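Local coordinates for protein cystathionine beta-lyases/cystathionine gamma-synthases (Corynebacterium glutamicum, PDB 5X5H) that probably catalyses the formation of L,L-cystathionine from O-succinyl-L-homoserine and L-cysteine, releasing succinate, with pyridoxal 5'-phosphate as cofactor, in methionine biosynthesis, at residues A[102-107]-A[127-132]; A[157-162]-A[287-292]; A[88-93]-A[146-151]. All coordinates share one frame; numbering follows the deposited sequence.

Contact 1. Residues A[102-107]-A[127-132]. With PLP (pyridoxal-5'-phosphate), chain B.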
loop_
_atom_site.group_PDB
_atom_site.type_symbol
_atom_site.label_atom_id
_atom_site.label_comp_id
_atom_site.label_asym_id
_atom_site.label_seq_id
_atom_site.Cartn_x
_atom_site.Cartn_y
_atom_site.Cartn_z
ATOM N N LEU A 102 19.407 -30.746 15.840
ATOM C CA LEU A 102 18.275 -29.893 16.157
ATOM C C LEU A 102 17.895 -30.062 17.595
ATOM O O LEU A 102 18.107 -31.107 18.188
ATOM C CB LEU A 102 17.042 -30.377 15.279
ATOM C CG LEU A 102 15.635 -29.830 15.412
ATOM C CD1 LEU A 102 15.714 -28.437 14.735
ATOM C CD2 LEU A 102 14.502 -30.644 14.817
ATOM N N GLY A 103 17.326 -29.013 18.203
ATOM C CA GLY A 103 16.843 -29.119 19.541
ATOM C C GLY A 103 15.520 -29.808 19.704
ATOM O O GLY A 103 14.818 -30.155 18.754
ATOM N N ASN A 104 15.205 -30.065 21.011
ATOM C CA ASN A 104 13.968 -30.772 21.415
ATOM C C ASN A 104 12.813 -29.888 21.748
ATOM O O ASN A 104 11.850 -30.343 22.424
ATOM C CB ASN A 104 14.175 -31.840 22.607
ATOM C CG ASN A 104 14.554 -31.220 23.926
ATOM O OD1 ASN A 104 14.580 -30.013 24.124
ATOM N ND2 ASN A 104 14.939 -32.089 24.850
ATOM N N ASP A 105 12.922 -28.590 21.480
ATOM C CA ASP A 105 11.790 -27.678 21.654
ATOM C C ASP A 105 11.988 -26.648 20.595
ATOM O O ASP A 105 13.062 -25.978 20.615
ATOM C CB ASP A 105 11.720 -27.033 23.079
ATOM C CG ASP A 105 10.295 -26.377 23.355
ATOM O OD1 ASP A 105 9.260 -27.118 23.442
ATOM O OD2 ASP A 105 10.154 -25.162 23.443
ATOM N N ALA A 106 11.063 -26.525 19.683
ATOM C CA ALA A 106 11.364 -25.690 18.484
ATOM C C ALA A 106 10.113 -25.465 17.754
ATOM O O ALA A 106 9.115 -26.230 17.904
ATOM C CB ALA A 106 12.391 -26.370 17.550
ATOM N N TYR A 107 10.117 -24.446 16.927
ATOM C CA TYR A 107 9.009 -24.115 16.198
ATOM C C TYR A 107 8.672 -25.383 15.331
ATOM O O TYR A 107 9.517 -26.008 14.627
ATOM C CB TYR A 107 9.258 -22.811 15.319
ATOM C CG TYR A 107 8.139 -22.510 14.507
ATOM C CD1 TYR A 107 6.819 -22.330 15.033
ATOM C CD2 TYR A 107 8.213 -22.385 13.118
ATOM C CE1 TYR A 107 5.667 -22.111 14.267
ATOM C CE2 TYR A 107 7.127 -22.145 12.385
ATOM C CZ TYR A 107 5.817 -21.958 12.869
ATOM O OH TYR A 107 4.685 -21.805 12.075
ATOM N N VAL A 127 17.742 -35.146 17.071
ATOM C CA VAL A 127 17.223 -34.250 18.070
ATOM C C VAL A 127 17.929 -34.430 19.396
ATOM O O VAL A 127 18.064 -35.617 19.786
ATOM C CB VAL A 127 15.704 -34.417 18.270
ATOM C CG1 VAL A 127 15.225 -33.708 19.560
ATOM C CG2 VAL A 127 14.964 -34.017 16.999
ATOM N N VAL A 128 18.282 -33.345 20.074
ATOM C CA VAL A 128 18.950 -33.354 21.330
ATOM C C VAL A 128 18.373 -32.249 22.220
ATOM O O VAL A 128 17.666 -31.375 21.730
ATOM C CB VAL A 128 20.465 -33.121 21.247
ATOM C CG1 VAL A 128 21.130 -34.129 20.297
ATOM C CG2 VAL A 128 20.826 -31.731 20.762
ATOM N N ASP A 129 18.659 -32.302 23.460
ATOM C CA ASP A 129 18.423 -31.158 24.335
ATOM C C ASP A 129 19.576 -30.231 24.246
ATOM O O ASP A 129 20.634 -30.424 24.805
ATOM C CB ASP A 129 18.141 -31.669 25.763
ATOM C CG ASP A 129 17.878 -30.528 26.760
ATOM O OD1 ASP A 129 17.891 -29.318 26.396
ATOM O OD2 ASP A 129 17.619 -30.899 27.944
ATOM N N THR A 130 19.403 -29.115 23.484
ATOM C CA THR A 130 20.514 -28.179 23.293
ATOM C C THR A 130 20.968 -27.358 24.472
ATOM O O THR A 130 22.061 -26.778 24.461
ATOM C CB THR A 130 20.389 -27.218 22.063
ATOM O OG1 THR A 130 19.214 -26.458 22.250
ATOM C CG2 THR A 130 20.206 -27.950 20.783
ATOM N N SER A 131 20.152 -27.375 25.563
ATOM C CA SER A 131 20.559 -26.813 26.823
ATOM C C SER A 131 21.631 -27.622 27.535
ATOM O O SER A 131 22.217 -27.128 28.484
ATOM C CB SER A 131 19.357 -26.754 27.702
ATOM O OG SER A 131 18.240 -25.993 27.155
ATOM N N VAL A 132 21.863 -28.877 27.102
ATOM C CA VAL A 132 22.921 -29.738 27.646
ATOM C C VAL A 132 24.033 -29.771 26.601
ATOM O O VAL A 132 23.872 -30.496 25.592
ATOM C CB VAL A 132 22.401 -31.136 27.916
ATOM C CG1 VAL A 132 23.451 -31.960 28.715
ATOM C CG2 VAL A 132 21.129 -31.093 28.748
HETATM N N1 PLP B . 10.942 -19.404 14.023
HETATM C C2 PLP B . 10.251 -19.084 15.095
HETATM C C2A PLP B . 10.972 -19.124 16.400
HETATM C C3 PLP B . 9.001 -18.576 14.969
HETATM O O3 PLP B . 8.242 -18.195 16.052
HETATM C C4 PLP B . 8.377 -18.458 13.715
HETATM C C4A PLP B . 7.007 -17.922 13.616
HETATM C C5 PLP B . 9.062 -18.960 12.584
HETATM C C6 PLP B . 10.354 -19.406 12.807
HETATM C C5A PLP B . 8.466 -19.015 11.178
HETATM O O4P PLP B . 8.356 -17.676 10.589
HETATM P P PLP B . 7.190 -17.346 9.568
HETATM O O1P PLP B . 5.876 -17.607 10.278
HETATM O O2P PLP B . 7.520 -15.893 9.287
HETATM O O3P PLP B . 7.388 -18.221 8.329
HETATM O O HOH W 1 16.577 -28.158 23.132
#
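In Val127, CG1 is anti to the backbone N (chi1 166°), which sets it 3.7 Å from Asn104 CB. In Asn104, CG stands between the backbone N and the carbonyl carbon (chi1 66°), 3.9 Å from Asp129 CA. Asn104 ND2 lies 3.4 Å from Asp129 CB. This is packing, with the amide and carboxylate planes 31° apart. The other branch of Val127, CG2, meets Leu102 CD2 at 4.0 Å. Leu102 and Val127 lie side by side and point the same way, as paired residues of parallel strands do. Their backbones are joined by Val128 N, which donates to Leu102 O at 2.9 Å. Val127 CA also brings its hydrogen to this oxygen. Beyond the strands, one water accepts from Asn104 N (3.2 Å) and from Thr130 N (3.0 Å), bridging the two segments. Asp129 OD1 accepts from Ser131 N, an Asx turn within a type I turn. Tyr107 lies beyond the pairing; the cofactor's C4 lies over the centre of one face of its ring, and its OH bonds to Arg54 of the second subunit. The strands 99-103 and 124-128 belong to a beta-alpha-beta unit at one edge of the seven-stranded sheet. Leu102 packs on the connecting helix 108-118, and Val128 on helix 133-139.

Contact 2. Residues A[157-162]-A[287-292]; sequences LGITDI and KNHPGH
His289 reaches across to the backbone of Leu157. Its CB already points toward the 157-162 segment. From there CG is anti to the backbone N (chi1 -174°), and the ring begins at this atom. On the near side of the ring, CD2 of His289 passes Ile159 CG1 at 4.2 Å, with that methylene at the ring edge. CE1 of His289, on the other flank of the tip, is 3.6 Å from Leu157 O. Between them is the tip itself: NE2 donates to Leu157 O at 2.7 Å. Because a carbonyl oxygen can only accept, NE2 carries the hydrogen. The bond is fairly straight at the hydrogen (159°). The oxygen lies close to the imidazole plane, but the donor stands well above the carbonyl plane, 53° out of it. One face of the ring is covered by the next residue, Pro290, whose CD lies over it toward the rim.

Ile159 makes the second part of the contact. Its CG1 is 3.9 Å from Pro290 O, and its CG2 is 3.7 Å from Gly291 O. The CB of Ile159 faces Gly291, which has no side chain and lets the backbones come near. Gly291 takes a positive phi at the third position of the type II turn from His289 to His292. A water joins the loops as well: it accepts from Ile159 N at 2.8 Å and donates to Pro290 O.

The contact joins two loops from different sheets. The 157-162 loop follows strand 144-150 of the seven-stranded cofactor-binding sheet and leads into helix 162-167. The 287-292 loop follows strand 278-282 of the five-stranded sheet and leads into helix 292-298. Ile159 packs on that helix, and Asp161 forms a salt bridge with its Lys297.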
loop_
_atom_site.group_PDB
_atom_site.type_symbol
_atom_site.label_atom_id
_atom_site.label_comp_id
_atom_site.label_asym_id
_atom_site.label_seq_id
_atom_site.Cartn_x
_atom_site.Cartn_y
_atom_site.Cartn_z
ATOM N N LEU A 157 10.442 -21.803 25.994
ATOM C CA LEU A 157 11.427 -20.843 26.412
ATOM C C LEU A 157 12.658 -21.447 27.018
ATOM O O LEU A 157 13.343 -20.854 27.830
ATOM C CB LEU A 157 10.820 -19.738 27.271
ATOM C CG LEU A 157 9.535 -19.175 26.708
ATOM C CD1 LEU A 157 8.841 -18.201 27.599
ATOM C CD2 LEU A 157 9.693 -18.420 25.355
ATOM N N GLY A 158 13.041 -22.616 26.468
ATOM C CA GLY A 158 14.306 -23.210 26.839
ATOM C C GLY A 158 15.499 -22.425 26.401
ATOM O O GLY A 158 15.444 -21.737 25.326
ATOM N N ILE A 159 16.603 -22.443 27.101
ATOM C CA ILE A 159 17.730 -21.610 26.871
ATOM C C ILE A 159 18.988 -22.397 26.488
ATOM O O ILE A 159 19.311 -23.401 27.188
ATOM C CB ILE A 159 18.095 -20.724 28.096
ATOM C CG1 ILE A 159 16.890 -19.936 28.593
ATOM C CG2 ILE A 159 19.368 -19.895 27.934
ATOM C CD1 ILE A 159 16.393 -18.921 27.537
ATOM N N THR A 160 19.686 -22.037 25.453
ATOM C CA THR A 160 20.927 -22.658 25.049
ATOM C C THR A 160 22.032 -21.709 25.209
ATOM O O THR A 160 21.926 -20.516 24.803
ATOM C CB THR A 160 20.821 -23.043 23.559
ATOM O OG1 THR A 160 19.851 -24.066 23.416
ATOM C CG2 THR A 160 22.107 -23.629 22.997
ATOM N N ASP A 161 23.221 -22.153 25.665
ATOM C CA ASP A 161 24.389 -21.363 25.802
ATOM C C ASP A 161 25.067 -21.246 24.442
ATOM O O ASP A 161 25.740 -22.162 23.965
ATOM C CB ASP A 161 25.350 -22.033 26.839
ATOM C CG ASP A 161 26.521 -21.202 27.180
ATOM O OD1 ASP A 161 27.071 -20.423 26.383
ATOM O OD2 ASP A 161 27.039 -21.408 28.380
ATOM N N ILE A 162 24.798 -20.084 23.792
ATOM C CA ILE A 162 25.243 -19.944 22.383
ATOM C C ILE A 162 26.783 -20.081 22.251
ATOM O O ILE A 162 27.248 -20.773 21.343
ATOM C CB ILE A 162 24.756 -18.600 21.812
ATOM C CG1 ILE A 162 23.241 -18.570 21.733
ATOM C CG2 ILE A 162 25.294 -18.392 20.395
ATOM C CD1 ILE A 162 22.634 -17.186 21.617
ATOM N N LYS A 287 14.244 -16.928 38.493
ATOM C CA LYS A 287 15.450 -17.620 38.972
ATOM C C LYS A 287 15.475 -19.155 38.788
ATOM O O LYS A 287 16.589 -19.682 38.494
ATOM C CB LYS A 287 15.708 -17.320 40.470
ATOM C CG LYS A 287 16.024 -15.874 40.708
ATOM C CD LYS A 287 16.499 -15.674 42.196
ATOM C CE LYS A 287 16.579 -14.235 42.653
ATOM N NZ LYS A 287 17.677 -13.521 41.988
ATOM N N ASN A 288 14.351 -19.827 38.828
ATOM C CA ASN A 288 14.338 -21.254 38.680
ATOM C C ASN A 288 14.109 -21.731 37.290
ATOM O O ASN A 288 13.994 -22.899 37.011
ATOM C CB ASN A 288 13.312 -21.902 39.610
ATOM C CG ASN A 288 13.728 -21.832 41.064
ATOM O OD1 ASN A 288 14.585 -22.635 41.472
ATOM N ND2 ASN A 288 13.257 -20.795 41.778
ATOM N N HIS A 289 13.905 -20.770 36.346
ATOM C CA HIS A 289 13.710 -21.230 34.975
ATOM C C HIS A 289 15.000 -21.856 34.555
ATOM O O HIS A 289 16.094 -21.390 34.821
ATOM C CB HIS A 289 13.496 -19.998 34.061
ATOM C CG HIS A 289 13.140 -20.365 32.676
ATOM N ND1 HIS A 289 11.888 -20.820 32.375
ATOM C CD2 HIS A 289 13.885 -20.421 31.545
ATOM C CE1 HIS A 289 11.860 -21.107 31.063
ATOM N NE2 HIS A 289 13.056 -20.891 30.557
ATOM N N PRO A 290 14.897 -23.047 33.887
ATOM C CA PRO A 290 16.144 -23.758 33.534
ATOM C C PRO A 290 16.971 -22.894 32.578
ATOM O O PRO A 290 16.397 -22.372 31.616
ATOM C CB PRO A 290 15.637 -25.044 32.917
ATOM C CG PRO A 290 14.316 -25.252 33.542
ATOM C CD PRO A 290 13.730 -23.828 33.539
ATOM N N GLY A 291 18.199 -22.674 32.876
ATOM C CA GLY A 291 19.036 -21.850 32.028
ATOM C C GLY A 291 18.940 -20.392 32.317
ATOM O O GLY A 291 19.586 -19.604 31.624
ATOM N N HIS A 292 18.270 -20.029 33.418
ATOM C CA HIS A 292 18.187 -18.605 33.776
ATOM C C HIS A 292 19.533 -17.887 33.798
ATOM O O HIS A 292 19.697 -16.772 33.296
ATOM C CB HIS A 292 17.489 -18.407 35.180
ATOM C CG HIS A 292 17.597 -17.029 35.715
ATOM N ND1 HIS A 292 16.883 -15.968 35.185
ATOM C CD2 HIS A 292 18.449 -16.486 36.620
ATOM C CE1 HIS A 292 17.239 -14.845 35.830
ATOM N NE2 HIS A 292 18.168 -15.142 36.740
HETATM O O HOH W 2 16.595 -24.076 29.409
#

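Contact 3. Residues A[88-93]-A[146-151]; sequences ILFRII and LIWVET
Phe90 and Trp148 meet edge to face. The edge of the Phe90 ring is directed at the six-membered ring of Trp148, with the planes at 74° and the centroids 5.2 Å apart. Phe90 CE1 makes the touch: it sits over one Trp148 face, offset toward the rim, and is 3.7 Å from Trp148 CE3. In Trp148, CG is anti to the backbone N (chi1 -171°), on a CB that points toward the helix. Leu89 crosses the indole obliquely, and its CD2 comes within 4.1 Å of Trp148 CZ3. Leu146 stands at about a right angle to two helix side chains. Its CD2 lies 3.8 Å from Phe90 CD1, and its CB is 4.1 Å from Ile93 CG2. No hydrogen bond crosses this contact; it is apolar packing in a buried core. Phe90 has a second edge-to-face partner in Phe118, and Val177 of the neighbouring strand touches Leu89, Leu146 and Trp148. The axes of helix 88-93 and strand 146-150 run nearly antiparallel (159°) and 10.7 Å apart. Further along the strand, Glu150 touches the cofactor, and its OE1 accepts from Asn154 N. A helix laid on a mainly parallel sheet, with cofactor residues near the strand ends, is characteristic of the large domain of fold type I PLP-dependent enzymes, to which the trans-sulfuration family belongs.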
loop_
_atom_site.group_PDB
_atom_site.type_symbol
_atom_site.label_atom_id
_atom_site.label_comp_id
_atom_site.label_asym_id
_atom_site.label_seq_id
_atom_site.Cartn_x
_atom_site.Cartn_y
_atom_site.Cartn_z
ATOM N N ILE A 88 15.891 -21.706 2.595
ATOM C CA ILE A 88 17.066 -21.259 1.824
ATOM C C ILE A 88 18.326 -21.528 2.595
ATOM O O ILE A 88 19.303 -22.054 1.992
ATOM C CB ILE A 88 16.967 -19.744 1.502
ATOM C CG1 ILE A 88 15.835 -19.440 0.515
ATOM C CG2 ILE A 88 18.292 -19.255 0.912
ATOM C CD1 ILE A 88 15.886 -20.158 -0.804
ATOM N N LEU A 89 18.398 -21.233 3.896
ATOM C CA LEU A 89 19.625 -21.464 4.627
ATOM C C LEU A 89 19.914 -22.951 4.663
ATOM O O LEU A 89 21.077 -23.403 4.458
ATOM C CB LEU A 89 19.539 -20.828 6.045
ATOM C CG LEU A 89 20.662 -20.382 6.893
ATOM C CD1 LEU A 89 21.796 -19.766 6.139
ATOM C CD2 LEU A 89 20.011 -19.649 8.048
ATOM N N PHE A 90 18.932 -23.815 4.823
ATOM C CA PHE A 90 19.077 -25.242 4.806
ATOM C C PHE A 90 19.711 -25.671 3.464
ATOM O O PHE A 90 20.587 -26.565 3.385
ATOM C CB PHE A 90 17.804 -26.068 5.010
ATOM C CG PHE A 90 17.245 -26.126 6.401
ATOM C CD1 PHE A 90 17.850 -25.606 7.519
ATOM C CD2 PHE A 90 16.005 -26.658 6.547
ATOM C CE1 PHE A 90 17.229 -25.685 8.805
ATOM C CE2 PHE A 90 15.407 -26.750 7.804
ATOM C CZ PHE A 90 16.047 -26.287 8.883
ATOM N N ARG A 91 19.210 -25.134 2.341
ATOM C CA ARG A 91 19.641 -25.540 1.014
ATOM C C ARG A 91 21.009 -25.091 0.729
ATOM O O ARG A 91 21.616 -25.714 -0.163
ATOM C CB ARG A 91 18.580 -25.066 -0.025
ATOM C CG ARG A 91 17.315 -25.864 0.165
ATOM C CD ARG A 91 16.185 -25.109 -0.508
ATOM N NE ARG A 91 16.170 -25.483 -1.891
ATOM C CZ ARG A 91 15.312 -25.031 -2.791
ATOM N NH1 ARG A 91 14.400 -24.168 -2.433
ATOM N NH2 ARG A 91 15.296 -25.597 -3.974
ATOM N N ILE A 92 21.480 -24.037 1.325
ATOM C CA ILE A 92 22.863 -23.572 1.159
ATOM C C ILE A 92 23.824 -24.485 1.957
ATOM O O ILE A 92 24.850 -24.934 1.473
ATOM C CB ILE A 92 23.010 -22.138 1.608
ATOM C CG1 ILE A 92 22.283 -21.255 0.593
ATOM C CG2 ILE A 92 24.472 -21.716 1.734
ATOM C CD1 ILE A 92 22.071 -19.867 1.097
ATOM N N ILE A 93 23.463 -24.777 3.204
ATOM C CA ILE A 93 24.380 -25.426 4.135
ATOM C C ILE A 93 24.368 -26.927 3.907
ATOM O O ILE A 93 25.450 -27.547 4.140
ATOM C CB ILE A 93 24.009 -25.046 5.554
ATOM C CG1 ILE A 93 24.312 -23.578 5.785
ATOM C CG2 ILE A 93 24.858 -25.854 6.601
ATOM C CD1 ILE A 93 23.884 -22.997 7.083
ATOM N N LEU A 146 25.285 -28.691 10.241
ATOM C CA LEU A 146 24.416 -27.648 10.820
ATOM C C LEU A 146 24.018 -28.049 12.217
ATOM O O LEU A 146 23.485 -29.163 12.418
ATOM C CB LEU A 146 23.189 -27.525 9.911
ATOM C CG LEU A 146 22.197 -26.423 10.299
ATOM C CD1 LEU A 146 22.785 -25.047 10.444
ATOM C CD2 LEU A 146 21.078 -26.467 9.226
ATOM N N ILE A 147 24.175 -27.134 13.121
ATOM C CA ILE A 147 23.526 -27.199 14.473
ATOM C C ILE A 147 22.516 -26.026 14.498
ATOM O O ILE A 147 22.938 -24.859 14.307
ATOM C CB ILE A 147 24.551 -27.056 15.585
ATOM C CG1 ILE A 147 25.673 -28.129 15.413
ATOM C CG2 ILE A 147 23.897 -27.155 16.984
ATOM C CD1 ILE A 147 26.783 -27.947 16.409
ATOM N N TRP A 148 21.253 -26.341 14.677
ATOM C CA TRP A 148 20.158 -25.382 14.646
ATOM C C TRP A 148 19.678 -25.102 16.057
ATOM O O TRP A 148 19.194 -26.052 16.731
ATOM C CB TRP A 148 19.021 -25.925 13.801
ATOM C CG TRP A 148 17.976 -24.869 13.569
ATOM C CD1 TRP A 148 16.851 -24.621 14.295
ATOM C CD2 TRP A 148 18.018 -23.923 12.502
ATOM N NE1 TRP A 148 16.147 -23.575 13.712
ATOM C CE2 TRP A 148 16.886 -23.117 12.649
ATOM C CE3 TRP A 148 18.892 -23.718 11.418
ATOM C CZ2 TRP A 148 16.576 -22.118 11.709
ATOM C CZ3 TRP A 148 18.589 -22.671 10.481
ATOM C CH2 TRP A 148 17.421 -21.924 10.655
ATOM N N VAL A 149 19.850 -23.887 16.525
ATOM C CA VAL A 149 19.509 -23.540 17.891
ATOM C C VAL A 149 18.406 -22.469 17.878
ATOM O O VAL A 149 18.596 -21.442 17.168
ATOM C CB VAL A 149 20.749 -23.060 18.659
ATOM C CG1 VAL A 149 20.392 -22.338 19.953
ATOM C CG2 VAL A 149 21.667 -24.309 18.947
ATOM N N GLU A 150 17.373 -22.574 18.660
ATOM C CA GLU A 150 16.458 -21.497 18.970
ATOM C C GLU A 150 16.660 -21.175 20.401
ATOM O O GLU A 150 16.622 -22.090 21.241
ATOM C CB GLU A 150 15.017 -21.873 18.911
ATOM C CG GLU A 150 14.421 -21.957 17.667
ATOM C CD GLU A 150 12.961 -22.367 17.747
ATOM O OE1 GLU A 150 12.196 -22.136 18.713
ATOM O OE2 GLU A 150 12.529 -22.872 16.730
ATOM N N THR A 151 16.825 -19.926 20.839
ATOM C CA THR A 151 16.874 -19.613 22.249
ATOM C C THR A 151 16.392 -18.187 22.495
ATOM O O THR A 151 16.928 -17.258 21.883
ATOM C CB THR A 151 18.284 -19.872 22.813
ATOM O OG1 THR A 151 18.301 -19.639 24.222
ATOM C CG2 THR A 151 19.413 -19.069 22.246
#

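Overall arrangement
Along the chain, contact 3 opens first with helix 82-93, contact 1 follows within its span, and contact 2 comes last. Contacts 1 and 3 have centres about 13 Å apart and share the seven-stranded sheet, where strands 99-103 and 144-150 are neighbours. A probable hydrogen bond from Tyr107 N to Glu150 OE2 ties them together beside the cofactor. The centre of contact 2 lies about 12 Å from that of contact 1 and about 21 Å from that of contact 3. Thr160 probably bonds to both, its OG1 to Thr130 OG1 and its N to Thr151 OG1. The 157-162 loop thus links the cofactor-binding sheet to 287-292, which lies between strand 278-282 of the five-stranded sheet and helix 292-298.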